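Local atomic coordinates of delta-endotoxin CYTB (PDB entry 1CBY), a protein that kills the larvae of dipteran insects by making pores in the epithelial cell membrane of the midgut, and is seen here as its inactive dimeric protoxin. Residues P36-D41 with I236-N241; Q113-I118 with S134-I139; H158-H163 with V197-V202; N85-S90 with L222-H227. All coordinates share one frame; numbering follows the deposited sequence.

Interaction 1 (P36-D41 with I236-N241); sequences PSSDLD and IFNVNN
Two surface loops of the protoxin meet here: 36-41, the end of strand 28-36 and the loop after it, which carries the N-terminal processing stop Ser38, and 236-241, the tail leaving helix 233-237. In the second subunit, Lys29 forms a salt bridge with Asp41, and a strand pairs with Pro36, so the loop adjoins the dimer interface. Direct hydrogen bonds hold the segments at two points. The short side chain of Ser38, with OG anti to its own carbonyl carbon, reaches a carbonyl at close range: it gives its proton to Phe237 O, in the carbonyl plane on a lone pair. The backbone N-H of Asn241 points almost straight (177°) at Asp39 OD2, which it meets from above the carboxylate plane. The other oxygen, OD1, takes the N-H of Leu40 on its anti lone pair; aspartate, with two oxygens, can accept from both amides, which should restrain its rotation. Packing adds a flat overlap: the amide of Asn241 stacks on the Asp39 carboxylate, the planes 16° apart. Water completes the seam. One molecule donates to Ser37 OG and Val239 O; another accepts from Ser38 N at 3.0 Å and donates to Phe237 O at 2.7 Å.

Interaction 2 (Q113-I118 with S134-I139); sequences QLKKII and SVEATI
A helical hairpin, helix 107-122 followed by helix 129-141, packs here against one face of the mixed sheet. The local axes of 113-118 and 134-139 pass 10.0 Å apart, at 131° between their N-to-C directions, so the helices run roughly antiparallel but splayed. Branched aliphatic side chains suit this buried seam because they fill it without polar groups to satisfy. Leu114 and Ile139 cross obliquely, CD1 of the leucine lying 3.8 Å from CG2 of the isoleucine. Ile118 instead meets Ile139 tip to tip, methyl CD1 against methyl CD1; both place CG1 anti to the carbonyl carbon, beside the backbone N. Val135 flanks this pair, its CG1 touching the same Ile118 methyl. On the side of the sheet, Phe191 of strand 183-195 touches Leu114 and Ile139, while Leu187 and Leu189 of that strand receive Ile118, so the apolar seam continues into the sheet. At the more exposed edge, Lys115 stretches out with CG anti to the backbone N (chi1 -178°) and crosses the extended Glu136 obliquely. Opposite charges suit this margin, but the resulting salt bridge is long: Lys115 NZ lies 3.7 Å from Glu136 OE2 and closer still, at 3.5 Å, to Glu136 CB.

Interaction 3 (H158-H163 with V197-V202); sequences HSLSAH and VEKQKV
The loop 158-163 runs past the approach to the short helix 199-202, with backbone meeting backbone at two places: the CA atoms of Ala162 and Glu198 are 4.8 Å apart, and those of His163 and Val197 4.9 Å. This is surface packing without directional bonds between the segments. Ala162 O faces Glu198 CB at 3.7 Å, and Ser161 O faces Glu198 CA at 3.9 Å. With its small CB directed away from the partner, Ala162 probably offers little hindrance to the approach of its carbonyl. Glu198 holds the N-cap position; its backbone O accepts from both Lys201 N and Val202 N and starts the helix, while its side chain takes the crowded position between N and carbonyl carbon and extends beyond CG. A charged, flexible side chain suits this partly exposed position at the surface.

The one side-chain contact between apolar atoms is made by Leu160 and Lys199, which cross obliquely, Leu160 CD1 resting 3.9 Å from Lys199 CD. The anti start of Lys199, CG opposite the backbone N, carries its shaft toward Leu160. Lysine suits the place because its methylenes pack on the leucine while its charged end reaches Trp157. At the start of the loop, outside the contact itself, His158 ND1 and Ser159 OG share a hydrogen bond of 2.9 Å in the plane of the ring.

Lys199 makes its cation-pi contact with Trp157 in strand 155-158 and touches Thr165 of strand 165-175. Thr165 OG1 is hydrogen-bonded to Val197 O, and Leu160 also packs on Thr165. The contact thus joins the connection between those two antiparallel strands to the short helix that follows strand 183-195.

Interaction 4 (N85-S90 with L222-H227); sequences NGIPNS and LVQALH
Two nearly linear hydrogen bonds tie the loop before strand 90-102 to the end of strand 210-225, where the two strands begin their antiparallel pairing in the central mixed sheet. Gln224 NE2 donates to Pro88 O at 2.9 Å with an N-H...O angle of 178°; the carbonyl oxygen lies in the plane of the amide and is approached nearly along its C=O axis. An extended glutamine suits the job: with CG anti to the backbone N (chi1 175°) it spans the gap to a loop carbonyl. Its OE1 is hydrogen-bonded to Gln56 of helix 54-63, so both ends of the amide are engaged and its orientation is set. The second bond is main chain to main chain, Ala225 N to Asn89 O at 2.9 Å, again nearly along the C=O axis. Asn89 has positive phi (58°), a backbone conformation asparagine tolerates better than most residues, and this helps the loop turn into the strand.

Ser90 and Gln224 form a non-hydrogen-bonded antiparallel pair, their side chains on the same face of the sheet. Within the loop, Ser90 OG sits in the crowded position between its backbone N and carbonyl carbon and donates to Ile87 O from well above the carbonyl plane.

Outward from these bonds, aliphatic groups pack against the polar side chains. Leu222 packs against Ser90, its CD2 3.8 Å from Ser90 CB, and both Leu222 and the buried Ile87 also touch Leu60 of helix 54-63. Ile87 crosses Gln224 at about a right angle, its branch methyl CG2 reaching Gln224 NE2 at 3.3 Å.

In the fold
The four contacts touch nowhere and lie around one mixed sheet with helices packed against it. Interactions 1 and 4 are the nearest neighbours, about 9 Å between nearest atoms; strand 210-225 leads from interaction 4 to helix 233-237 of interaction 1. Each lies near a processing stop: interaction 1 contains Ser38, while Ser228 follows segment 222-227. Interaction 1 closes a long chain loop within which the other three are nested. Interaction 2 is the buried one, its centre about 10 Å from that of the chain; it and interaction 1 both touch the second subunit. Interaction 3 lies farthest from the chain's centre, about 24 Å, and about 40 Å centre to centre from interaction 4, on the opposite side.

Interaction 1 (P36-D41 with I236-N241)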
loop_
_atom_site.group_PDB
_atom_site.type_symbol
_atom_site.label_atom_id
_atom_site.label_comp_id
_atom_site.label_asym_id
_atom_site.label_seq_id
_atom_site.Cartn_x
_atom_site.Cartn_y
_atom_site.Cartn_z
ATOM N N PRO A 36 -13.376 -6.334 -0.109
ATOM C CA PRO A 36 -14.691 -5.822 0.303
ATOM C C PRO A 36 -14.963 -6.039 1.792
ATOM O O PRO A 36 -14.818 -7.148 2.299
ATOM C CB PRO A 36 -15.665 -6.592 -0.599
ATOM C CG PRO A 36 -14.879 -7.785 -1.061
ATOM C CD PRO A 36 -13.511 -7.231 -1.269
ATOM N N SER A 37 -15.350 -4.967 2.476
ATOM C CA SER A 37 -15.607 -4.997 3.914
ATOM C C SER A 37 -17.044 -5.343 4.290
ATOM O O SER A 37 -17.979 -5.083 3.530
ATOM C CB SER A 37 -15.228 -3.643 4.530
ATOM O OG SER A 37 -15.332 -3.659 5.945
ATOM N N SER A 38 -17.205 -5.923 5.476
ATOM C CA SER A 38 -18.515 -6.294 6.000
ATOM C C SER A 38 -19.187 -5.098 6.669
ATOM O O SER A 38 -20.394 -5.107 6.909
ATOM C CB SER A 38 -18.386 -7.439 7.010
ATOM O OG SER A 38 -18.099 -8.671 6.365
ATOM N N ASP A 39 -18.404 -4.065 6.960
ATOM C CA ASP A 39 -18.920 -2.869 7.605
ATOM C C ASP A 39 -18.179 -1.654 7.047
ATOM O O ASP A 39 -17.269 -1.796 6.227
ATOM C CB ASP A 39 -18.731 -2.974 9.119
ATOM C CG ASP A 39 -19.913 -2.424 9.903
ATOM O OD1 ASP A 39 -20.446 -1.364 9.518
ATOM O OD2 ASP A 39 -20.310 -3.050 10.911
ATOM N N LEU A 40 -18.560 -0.463 7.490
ATOM C CA LEU A 40 -17.949 0.762 7.002
ATOM C C LEU A 40 -16.489 0.875 7.418
ATOM O O LEU A 40 -16.125 0.508 8.533
ATOM C CB LEU A 40 -18.754 1.971 7.487
ATOM C CG LEU A 40 -20.241 1.984 7.091
ATOM C CD1 LEU A 40 -20.928 3.239 7.602
ATOM C CD2 LEU A 40 -20.377 1.905 5.584
ATOM N N ASP A 41 -15.651 1.362 6.503
ATOM C CA ASP A 41 -14.222 1.524 6.765
ATOM C C ASP A 41 -13.722 2.855 6.202
ATOM O O ASP A 41 -13.582 3.014 4.992
ATOM C CB ASP A 41 -13.440 0.367 6.129
ATOM C CG ASP A 41 -12.000 0.269 6.631
ATOM O OD1 ASP A 41 -11.417 1.288 7.057
ATOM O OD2 ASP A 41 -11.440 -0.846 6.593
ATOM N N ILE A 236 -12.447 -14.189 9.746
ATOM C CA ILE A 236 -11.767 -12.980 10.190
ATOM C C ILE A 236 -12.343 -11.731 9.524
ATOM O O ILE A 236 -12.711 -10.776 10.204
ATOM C CB ILE A 236 -10.230 -13.073 9.949
ATOM C CG1 ILE A 236 -9.633 -14.180 10.826
ATOM C CG2 ILE A 236 -9.551 -11.743 10.256
ATOM C CD1 ILE A 236 -8.145 -14.356 10.679
ATOM N N PHE A 237 -12.488 -11.760 8.205
ATOM C CA PHE A 237 -13.017 -10.606 7.491
ATOM C C PHE A 237 -14.530 -10.404 7.586
ATOM O O PHE A 237 -15.061 -9.435 7.047
ATOM C CB PHE A 237 -12.540 -10.617 6.040
ATOM C CG PHE A 237 -11.059 -10.387 5.897
ATOM C CD1 PHE A 237 -10.166 -11.452 5.946
ATOM C CD2 PHE A 237 -10.553 -9.099 5.756
ATOM C CE1 PHE A 237 -8.790 -11.236 5.860
ATOM C CE2 PHE A 237 -9.179 -8.876 5.670
ATOM C CZ PHE A 237 -8.298 -9.945 5.722
ATOM N N ASN A 238 -15.224 -11.308 8.268
ATOM C CA ASN A 238 -16.674 -11.186 8.445
ATOM C C ASN A 238 -17.001 -10.354 9.677
ATOM O O ASN A 238 -18.150 -9.954 9.878
ATOM C CB ASN A 238 -17.332 -12.560 8.593
ATOM C CG ASN A 238 -17.660 -13.213 7.261
ATOM O OD1 ASN A 238 -18.205 -14.316 7.227
ATOM N ND2 ASN A 238 -17.338 -12.542 6.160
ATOM N N VAL A 239 -15.999 -10.131 10.521
ATOM C CA VAL A 239 -16.183 -9.353 11.742
ATOM C C VAL A 239 -16.611 -7.930 11.387
ATOM O O VAL A 239 -16.070 -7.321 10.465
ATOM C CB VAL A 239 -14.878 -9.327 12.591
ATOM C CG1 VAL A 239 -15.064 -8.479 13.841
ATOM C CG2 VAL A 239 -14.466 -10.748 12.976
ATOM N N ASN A 240 -17.598 -7.410 12.105
ATOM C CA ASN A 240 -18.089 -6.060 11.848
ATOM C C ASN A 240 -17.555 -5.087 12.882
ATOM O O ASN A 240 -16.709 -5.452 13.692
ATOM C CB ASN A 240 -19.622 -6.034 11.813
ATOM C CG ASN A 240 -20.268 -6.559 13.092
ATOM O OD1 ASN A 240 -21.469 -6.797 13.117
ATOM N ND2 ASN A 240 -19.484 -6.743 14.148
ATOM N N ASN A 241 -18.069 -3.863 12.885
ATOM C CA ASN A 241 -17.608 -2.859 13.837
ATOM C C ASN A 241 -18.457 -2.834 15.103
ATOM O O ASN A 241 -18.626 -1.781 15.713
ATOM C CB ASN A 241 -17.633 -1.467 13.196
ATOM C CG ASN A 241 -16.986 -1.431 11.825
ATOM O OD1 ASN A 241 -17.353 -0.615 10.986
ATOM N ND2 ASN A 241 -16.027 -2.313 11.589
HETATM O O HOH W 1 -15.940 -5.415 8.549
HETATM O O HOH W 2 -14.551 -6.792 6.500
#

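Interaction 2 (Q113-I118 with S134-I139)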
loop_
_atom_site.group_PDB
_atom_site.type_symbol
_atom_site.label_atom_id
_atom_site.label_comp_id
_atom_site.label_asym_id
_atom_site.label_seq_id
_atom_site.Cartn_x
_atom_site.Cartn_y
_atom_site.Cartn_z
ATOM N N GLN A 113 8.703 16.582 9.989
ATOM C CA GLN A 113 8.190 17.015 11.282
ATOM C C GLN A 113 7.165 16.010 11.794
ATOM O O GLN A 113 7.290 15.500 12.909
ATOM C CB GLN A 113 7.531 18.390 11.173
ATOM C CG GLN A 113 8.091 19.437 12.126
ATOM C CD GLN A 113 7.969 19.065 13.598
ATOM O OE1 GLN A 113 7.076 19.541 14.298
ATOM N NE2 GLN A 113 8.892 18.244 14.080
ATOM N N LEU A 114 6.178 15.702 10.958
ATOM C CA LEU A 114 5.116 14.769 11.320
ATOM C C LEU A 114 5.644 13.376 11.659
ATOM O O LEU A 114 5.167 12.741 12.602
ATOM C CB LEU A 114 4.075 14.686 10.201
ATOM C CG LEU A 114 3.424 16.013 9.783
ATOM C CD1 LEU A 114 2.498 15.777 8.616
ATOM C CD2 LEU A 114 2.671 16.638 10.942
ATOM N N LYS A 115 6.638 12.910 10.907
ATOM C CA LYS A 115 7.234 11.597 11.147
ATOM C C LYS A 115 7.900 11.567 12.527
ATOM O O LYS A 115 7.871 10.556 13.234
ATOM C CB LYS A 115 8.262 11.286 10.062
ATOM C CG LYS A 115 8.905 9.919 10.187
ATOM C CD LYS A 115 9.953 9.707 9.106
ATOM C CE LYS A 115 10.291 8.231 8.961
ATOM N NZ LYS A 115 11.138 7.986 7.759
ATOM N N LYS A 116 8.484 12.693 12.913
ATOM C CA LYS A 116 9.153 12.817 14.197
ATOM C C LYS A 116 8.106 12.884 15.308
ATOM O O LYS A 116 8.304 12.344 16.398
ATOM C CB LYS A 116 10.032 14.070 14.199
ATOM C CG LYS A 116 11.114 14.090 15.261
ATOM C CD LYS A 116 11.983 15.327 15.107
ATOM C CE LYS A 116 13.183 15.293 16.037
ATOM N NZ LYS A 116 12.802 15.330 17.472
ATOM N N ILE A 117 6.985 13.544 15.025
ATOM C CA ILE A 117 5.903 13.661 15.996
ATOM C C ILE A 117 5.241 12.299 16.203
ATOM O O ILE A 117 4.852 11.952 17.317
ATOM C CB ILE A 117 4.863 14.706 15.554
ATOM C CG1 ILE A 117 5.537 16.076 15.433
ATOM C CG2 ILE A 117 3.723 14.777 16.558
ATOM C CD1 ILE A 117 4.638 17.173 14.920
ATOM N N ILE A 118 5.123 11.526 15.130
ATOM C CA ILE A 118 4.539 10.190 15.209
ATOM C C ILE A 118 5.458 9.323 16.072
ATOM O O ILE A 118 5.002 8.645 16.993
ATOM C CB ILE A 118 4.392 9.555 13.802
ATOM C CG1 ILE A 118 3.314 10.290 13.007
ATOM C CG2 ILE A 118 4.056 8.068 13.903
ATOM C CD1 ILE A 118 3.150 9.773 11.609
ATOM N N SER A 134 7.260 2.805 5.600
ATOM C CA SER A 134 5.811 2.727 5.452
ATOM C C SER A 134 5.215 3.978 6.075
ATOM O O SER A 134 4.357 4.629 5.484
ATOM C CB SER A 134 5.255 1.489 6.157
ATOM O OG SER A 134 5.761 0.305 5.564
ATOM N N VAL A 135 5.711 4.332 7.255
ATOM C CA VAL A 135 5.245 5.519 7.951
ATOM C C VAL A 135 5.470 6.774 7.118
ATOM O O VAL A 135 4.560 7.587 6.963
ATOM C CB VAL A 135 5.943 5.686 9.312
ATOM C CG1 VAL A 135 5.622 7.045 9.899
ATOM C CG2 VAL A 135 5.491 4.594 10.260
ATOM N N GLU A 136 6.669 6.926 6.567
ATOM C CA GLU A 136 6.983 8.100 5.763
ATOM C C GLU A 136 6.169 8.136 4.474
ATOM O O GLU A 136 5.618 9.181 4.106
ATOM C CB GLU A 136 8.475 8.156 5.448
ATOM C CG GLU A 136 8.945 9.529 4.997
ATOM C CD GLU A 136 10.413 9.555 4.645
ATOM O OE1 GLU A 136 10.878 8.601 3.995
ATOM O OE2 GLU A 136 11.101 10.529 5.012
ATOM N N ALA A 137 6.086 6.993 3.798
ATOM C CA ALA A 137 5.322 6.892 2.558
ATOM C C ALA A 137 3.864 7.296 2.812
ATOM O O ALA A 137 3.296 8.101 2.072
ATOM C CB ALA A 137 5.393 5.493 2.021
ATOM N N THR A 138 3.280 6.767 3.882
ATOM C CA THR A 138 1.911 7.075 4.262
ATOM C C THR A 138 1.737 8.576 4.532
ATOM O O THR A 138 0.766 9.187 4.073
ATOM C CB THR A 138 1.496 6.262 5.512
ATOM O OG1 THR A 138 1.425 4.868 5.179
ATOM C CG2 THR A 138 0.155 6.709 6.034
ATOM N N ILE A 139 2.687 9.176 5.246
ATOM C CA ILE A 139 2.609 10.602 5.555
ATOM C C ILE A 139 2.654 11.415 4.269
ATOM O O ILE A 139 1.848 12.322 4.078
ATOM C CB ILE A 139 3.730 11.054 6.521
ATOM C CG1 ILE A 139 3.637 10.267 7.827
ATOM C CG2 ILE A 139 3.589 12.537 6.852
ATOM C CD1 ILE A 139 2.266 10.315 8.459
#

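Interaction 3 (H158-H163 with V197-V202)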
loop_
_atom_site.group_PDB
_atom_site.type_symbol
_atom_site.label_atom_id
_atom_site.label_comp_id
_atom_site.label_asym_id
_atom_site.label_seq_id
_atom_site.Cartn_x
_atom_site.Cartn_y
_atom_site.Cartn_z
ATOM N N HIS A 158 -13.899 19.368 2.181
ATOM C CA HIS A 158 -14.853 20.340 2.695
ATOM C C HIS A 158 -14.266 21.745 2.602
ATOM O O HIS A 158 -13.124 21.917 2.172
ATOM C CB HIS A 158 -15.266 20.013 4.133
ATOM C CG HIS A 158 -14.153 20.113 5.128
ATOM N ND1 HIS A 158 -13.840 21.305 5.734
ATOM C CD2 HIS A 158 -13.410 19.121 5.678
ATOM C CE1 HIS A 158 -12.925 21.016 6.639
ATOM N NE2 HIS A 158 -12.632 19.708 6.643
ATOM N N SER A 159 -15.076 22.745 2.941
ATOM C CA SER A 159 -14.673 24.150 2.900
ATOM C C SER A 159 -13.959 24.567 1.613
ATOM O O SER A 159 -13.264 25.583 1.582
ATOM C CB SER A 159 -13.805 24.477 4.113
ATOM O OG SER A 159 -14.480 24.125 5.310
ATOM N N LEU A 160 -14.177 23.816 0.538
ATOM C CA LEU A 160 -13.530 24.110 -0.734
ATOM C C LEU A 160 -13.827 25.515 -1.229
ATOM O O LEU A 160 -14.956 25.997 -1.134
ATOM C CB LEU A 160 -13.929 23.088 -1.802
ATOM C CG LEU A 160 -13.570 21.626 -1.528
ATOM C CD1 LEU A 160 -13.841 20.790 -2.769
ATOM C CD2 LEU A 160 -12.110 21.511 -1.115
ATOM N N SER A 161 -12.794 26.166 -1.749
ATOM C CA SER A 161 -12.903 27.520 -2.276
ATOM C C SER A 161 -11.797 27.693 -3.307
ATOM O O SER A 161 -11.004 26.779 -3.536
ATOM C CB SER A 161 -12.720 28.544 -1.153
ATOM O OG SER A 161 -13.641 28.337 -0.096
ATOM N N ALA A 162 -11.760 28.855 -3.950
ATOM C CA ALA A 162 -10.728 29.138 -4.939
ATOM C C ALA A 162 -9.452 29.567 -4.223
ATOM O O ALA A 162 -8.373 29.588 -4.816
ATOM C CB ALA A 162 -11.189 30.234 -5.886
ATOM N N HIS A 163 -9.588 29.904 -2.941
ATOM C CA HIS A 163 -8.460 30.340 -2.126
ATOM C C HIS A 163 -8.191 29.385 -0.961
ATOM O O HIS A 163 -7.354 29.672 -0.102
ATOM C CB HIS A 163 -8.728 31.737 -1.552
ATOM C CG HIS A 163 -9.179 32.741 -2.567
ATOM N ND1 HIS A 163 -8.520 32.908 -3.759
ATOM C CD2 HIS A 163 -10.205 33.625 -2.492
ATOM C CE1 HIS A 163 -9.152 33.884 -4.382
ATOM N NE2 HIS A 163 -10.179 34.352 -3.655
ATOM N N VAL A 197 -4.851 27.080 -1.151
ATOM C CA VAL A 197 -4.958 26.975 -2.608
ATOM C C VAL A 197 -6.207 26.207 -3.027
ATOM O O VAL A 197 -6.942 25.693 -2.183
ATOM C CB VAL A 197 -3.699 26.328 -3.272
ATOM C CG1 VAL A 197 -2.479 27.212 -3.094
ATOM C CG2 VAL A 197 -3.438 24.955 -2.708
ATOM N N GLU A 198 -6.452 26.162 -4.333
ATOM C CA GLU A 198 -7.609 25.471 -4.884
ATOM C C GLU A 198 -7.322 24.000 -5.161
ATOM O O GLU A 198 -6.251 23.645 -5.660
ATOM C CB GLU A 198 -8.094 26.172 -6.161
ATOM C CG GLU A 198 -7.039 26.304 -7.256
ATOM C CD GLU A 198 -7.536 27.072 -8.466
ATOM O OE1 GLU A 198 -7.972 28.230 -8.295
ATOM O OE2 GLU A 198 -7.482 26.525 -9.588
ATOM N N LYS A 199 -8.318 23.160 -4.896
ATOM C CA LYS A 199 -8.225 21.716 -5.082
ATOM C C LYS A 199 -7.545 21.216 -6.362
ATOM O O LYS A 199 -6.817 20.228 -6.318
ATOM C CB LYS A 199 -9.611 21.077 -4.919
ATOM C CG LYS A 199 -9.639 19.571 -5.131
ATOM C CD LYS A 199 -10.964 18.960 -4.721
ATOM C CE LYS A 199 -11.276 17.751 -5.589
ATOM N NZ LYS A 199 -12.440 16.959 -5.103
ATOM N N GLN A 200 -7.769 21.875 -7.495
ATOM C CA GLN A 200 -7.136 21.434 -8.740
ATOM C C GLN A 200 -5.619 21.478 -8.654
ATOM O O GLN A 200 -4.935 20.688 -9.303
ATOM C CB GLN A 200 -7.613 22.255 -9.939
ATOM C CG GLN A 200 -8.819 21.665 -10.653
ATOM C CD GLN A 200 -8.547 20.290 -11.252
ATOM O OE1 GLN A 200 -7.842 20.161 -12.257
ATOM N NE2 GLN A 200 -9.124 19.262 -10.650
ATOM N N LYS A 201 -5.098 22.419 -7.872
ATOM C CA LYS A 201 -3.657 22.543 -7.685
ATOM C C LYS A 201 -3.187 21.532 -6.636
ATOM O O LYS A 201 -2.203 20.819 -6.844
ATOM C CB LYS A 201 -3.287 23.974 -7.289
ATOM C CG LYS A 201 -3.495 24.965 -8.425
ATOM C CD LYS A 201 -2.895 26.327 -8.130
ATOM C CE LYS A 201 -2.989 27.220 -9.358
ATOM N NZ LYS A 201 -2.384 28.565 -9.139
ATOM N N VAL A 202 -3.940 21.427 -5.544
ATOM C CA VAL A 202 -3.628 20.490 -4.469
ATOM C C VAL A 202 -3.541 19.049 -4.986
ATOM O O VAL A 202 -2.616 18.311 -4.640
ATOM C CB VAL A 202 -4.687 20.558 -3.340
ATOM C CG1 VAL A 202 -4.447 19.470 -2.316
ATOM C CG2 VAL A 202 -4.636 21.899 -2.661
#

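Interaction 4 (N85-S90 with L222-H227)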
loop_
_atom_site.group_PDB
_atom_site.type_symbol
_atom_site.label_atom_id
_atom_site.label_comp_id
_atom_site.label_asym_id
_atom_site.label_seq_id
_atom_site.Cartn_x
_atom_site.Cartn_y
_atom_site.Cartn_z
ATOM N N ASN A 85 -10.359 3.425 26.307
ATOM C CA ASN A 85 -10.471 2.969 27.687
ATOM C C ASN A 85 -11.460 1.826 27.879
ATOM O O ASN A 85 -11.773 1.463 29.013
ATOM C CB ASN A 85 -10.832 4.136 28.609
ATOM C CG ASN A 85 -9.694 5.133 28.763
ATOM O OD1 ASN A 85 -9.898 6.345 28.701
ATOM N ND2 ASN A 85 -8.486 4.624 28.965
ATOM N N GLY A 86 -11.947 1.261 26.776
ATOM C CA GLY A 86 -12.890 0.160 26.854
ATOM C C GLY A 86 -12.333 -1.137 26.291
ATOM O O GLY A 86 -12.908 -2.210 26.503
ATOM N N ILE A 87 -11.234 -1.043 25.547
ATOM C CA ILE A 87 -10.608 -2.225 24.964
ATOM C C ILE A 87 -10.025 -3.059 26.104
ATOM O O ILE A 87 -9.328 -2.535 26.979
ATOM C CB ILE A 87 -9.456 -1.854 23.996
ATOM C CG1 ILE A 87 -9.937 -0.890 22.905
ATOM C CG2 ILE A 87 -8.876 -3.113 23.375
ATOM C CD1 ILE A 87 -10.935 -1.480 21.942
ATOM N N PRO A 88 -10.358 -4.355 26.146
ATOM C CA PRO A 88 -9.839 -5.223 27.207
ATOM C C PRO A 88 -8.353 -5.549 27.065
ATOM O O PRO A 88 -7.855 -5.746 25.954
ATOM C CB PRO A 88 -10.698 -6.478 27.064
ATOM C CG PRO A 88 -11.030 -6.497 25.602
ATOM C CD PRO A 88 -11.365 -5.056 25.337
ATOM N N ASN A 89 -7.660 -5.591 28.204
ATOM C CA ASN A 89 -6.229 -5.917 28.291
ATOM C C ASN A 89 -5.324 -4.998 27.480
ATOM O O ASN A 89 -4.464 -5.462 26.729
ATOM C CB ASN A 89 -5.986 -7.375 27.881
ATOM C CG ASN A 89 -6.957 -8.333 28.540
ATOM O OD1 ASN A 89 -7.297 -8.183 29.714
ATOM N ND2 ASN A 89 -7.439 -9.304 27.776
ATOM N N SER A 90 -5.483 -3.696 27.676
ATOM C CA SER A 90 -4.694 -2.716 26.951
ATOM C C SER A 90 -4.367 -1.519 27.833
ATOM O O SER A 90 -4.780 -1.466 28.990
ATOM C CB SER A 90 -5.461 -2.257 25.705
ATOM O OG SER A 90 -6.760 -1.794 26.035
ATOM N N LEU A 222 -2.222 2.912 21.638
ATOM C CA LEU A 222 -2.755 1.961 22.595
ATOM C C LEU A 222 -2.048 0.620 22.438
ATOM O O LEU A 222 -1.818 0.161 21.317
ATOM C CB LEU A 222 -4.257 1.788 22.356
ATOM C CG LEU A 222 -4.979 0.767 23.231
ATOM C CD1 LEU A 222 -6.179 1.421 23.893
ATOM C CD2 LEU A 222 -5.392 -0.436 22.398
ATOM N N VAL A 223 -1.638 0.030 23.553
ATOM C CA VAL A 223 -0.990 -1.271 23.511
ATOM C C VAL A 223 -1.945 -2.275 24.145
ATOM O O VAL A 223 -2.611 -1.964 25.133
ATOM C CB VAL A 223 0.373 -1.290 24.258
ATOM C CG1 VAL A 223 1.379 -0.394 23.544
ATOM C CG2 VAL A 223 0.200 -0.878 25.718
ATOM N N GLN A 224 -2.062 -3.448 23.534
ATOM C CA GLN A 224 -2.930 -4.503 24.042
ATOM C C GLN A 224 -2.147 -5.807 24.083
ATOM O O GLN A 224 -1.353 -6.089 23.183
ATOM C CB GLN A 224 -4.149 -4.675 23.145
ATOM C CG GLN A 224 -5.038 -5.832 23.557
ATOM C CD GLN A 224 -6.166 -6.066 22.582
ATOM O OE1 GLN A 224 -5.937 -6.224 21.381
ATOM N NE2 GLN A 224 -7.392 -6.078 23.086
ATOM N N ALA A 225 -2.366 -6.597 25.127
ATOM C CA ALA A 225 -1.673 -7.867 25.284
ATOM C C ALA A 225 -1.860 -8.711 24.033
ATOM O O ALA A 225 -2.961 -8.782 23.484
ATOM C CB ALA A 225 -2.200 -8.602 26.502
ATOM N N LEU A 226 -0.773 -9.314 23.569
ATOM C CA LEU A 226 -0.802 -10.140 22.375
ATOM C C LEU A 226 -1.803 -11.287 22.487
ATOM O O LEU A 226 -1.862 -11.982 23.504
ATOM C CB LEU A 226 0.599 -10.671 22.084
ATOM C CG LEU A 226 1.206 -10.268 20.741
ATOM C CD1 LEU A 226 0.975 -8.793 20.470
ATOM C CD2 LEU A 226 2.689 -10.606 20.735
ATOM N N HIS A 227 -2.583 -11.482 21.429
ATOM C CA HIS A 227 -3.592 -12.531 21.396
ATOM C C HIS A 227 -3.539 -13.251 20.050
ATOM O O HIS A 227 -4.013 -12.738 19.036
ATOM C CB HIS A 227 -4.978 -11.927 21.628
ATOM C CG HIS A 227 -6.030 -12.945 21.921
ATOM N ND1 HIS A 227 -6.154 -13.505 23.169
ATOM C CD2 HIS A 227 -6.914 -13.529 21.074
ATOM C CE1 HIS A 227 -7.101 -14.416 23.058
ATOM N NE2 HIS A 227 -7.592 -14.469 21.809
#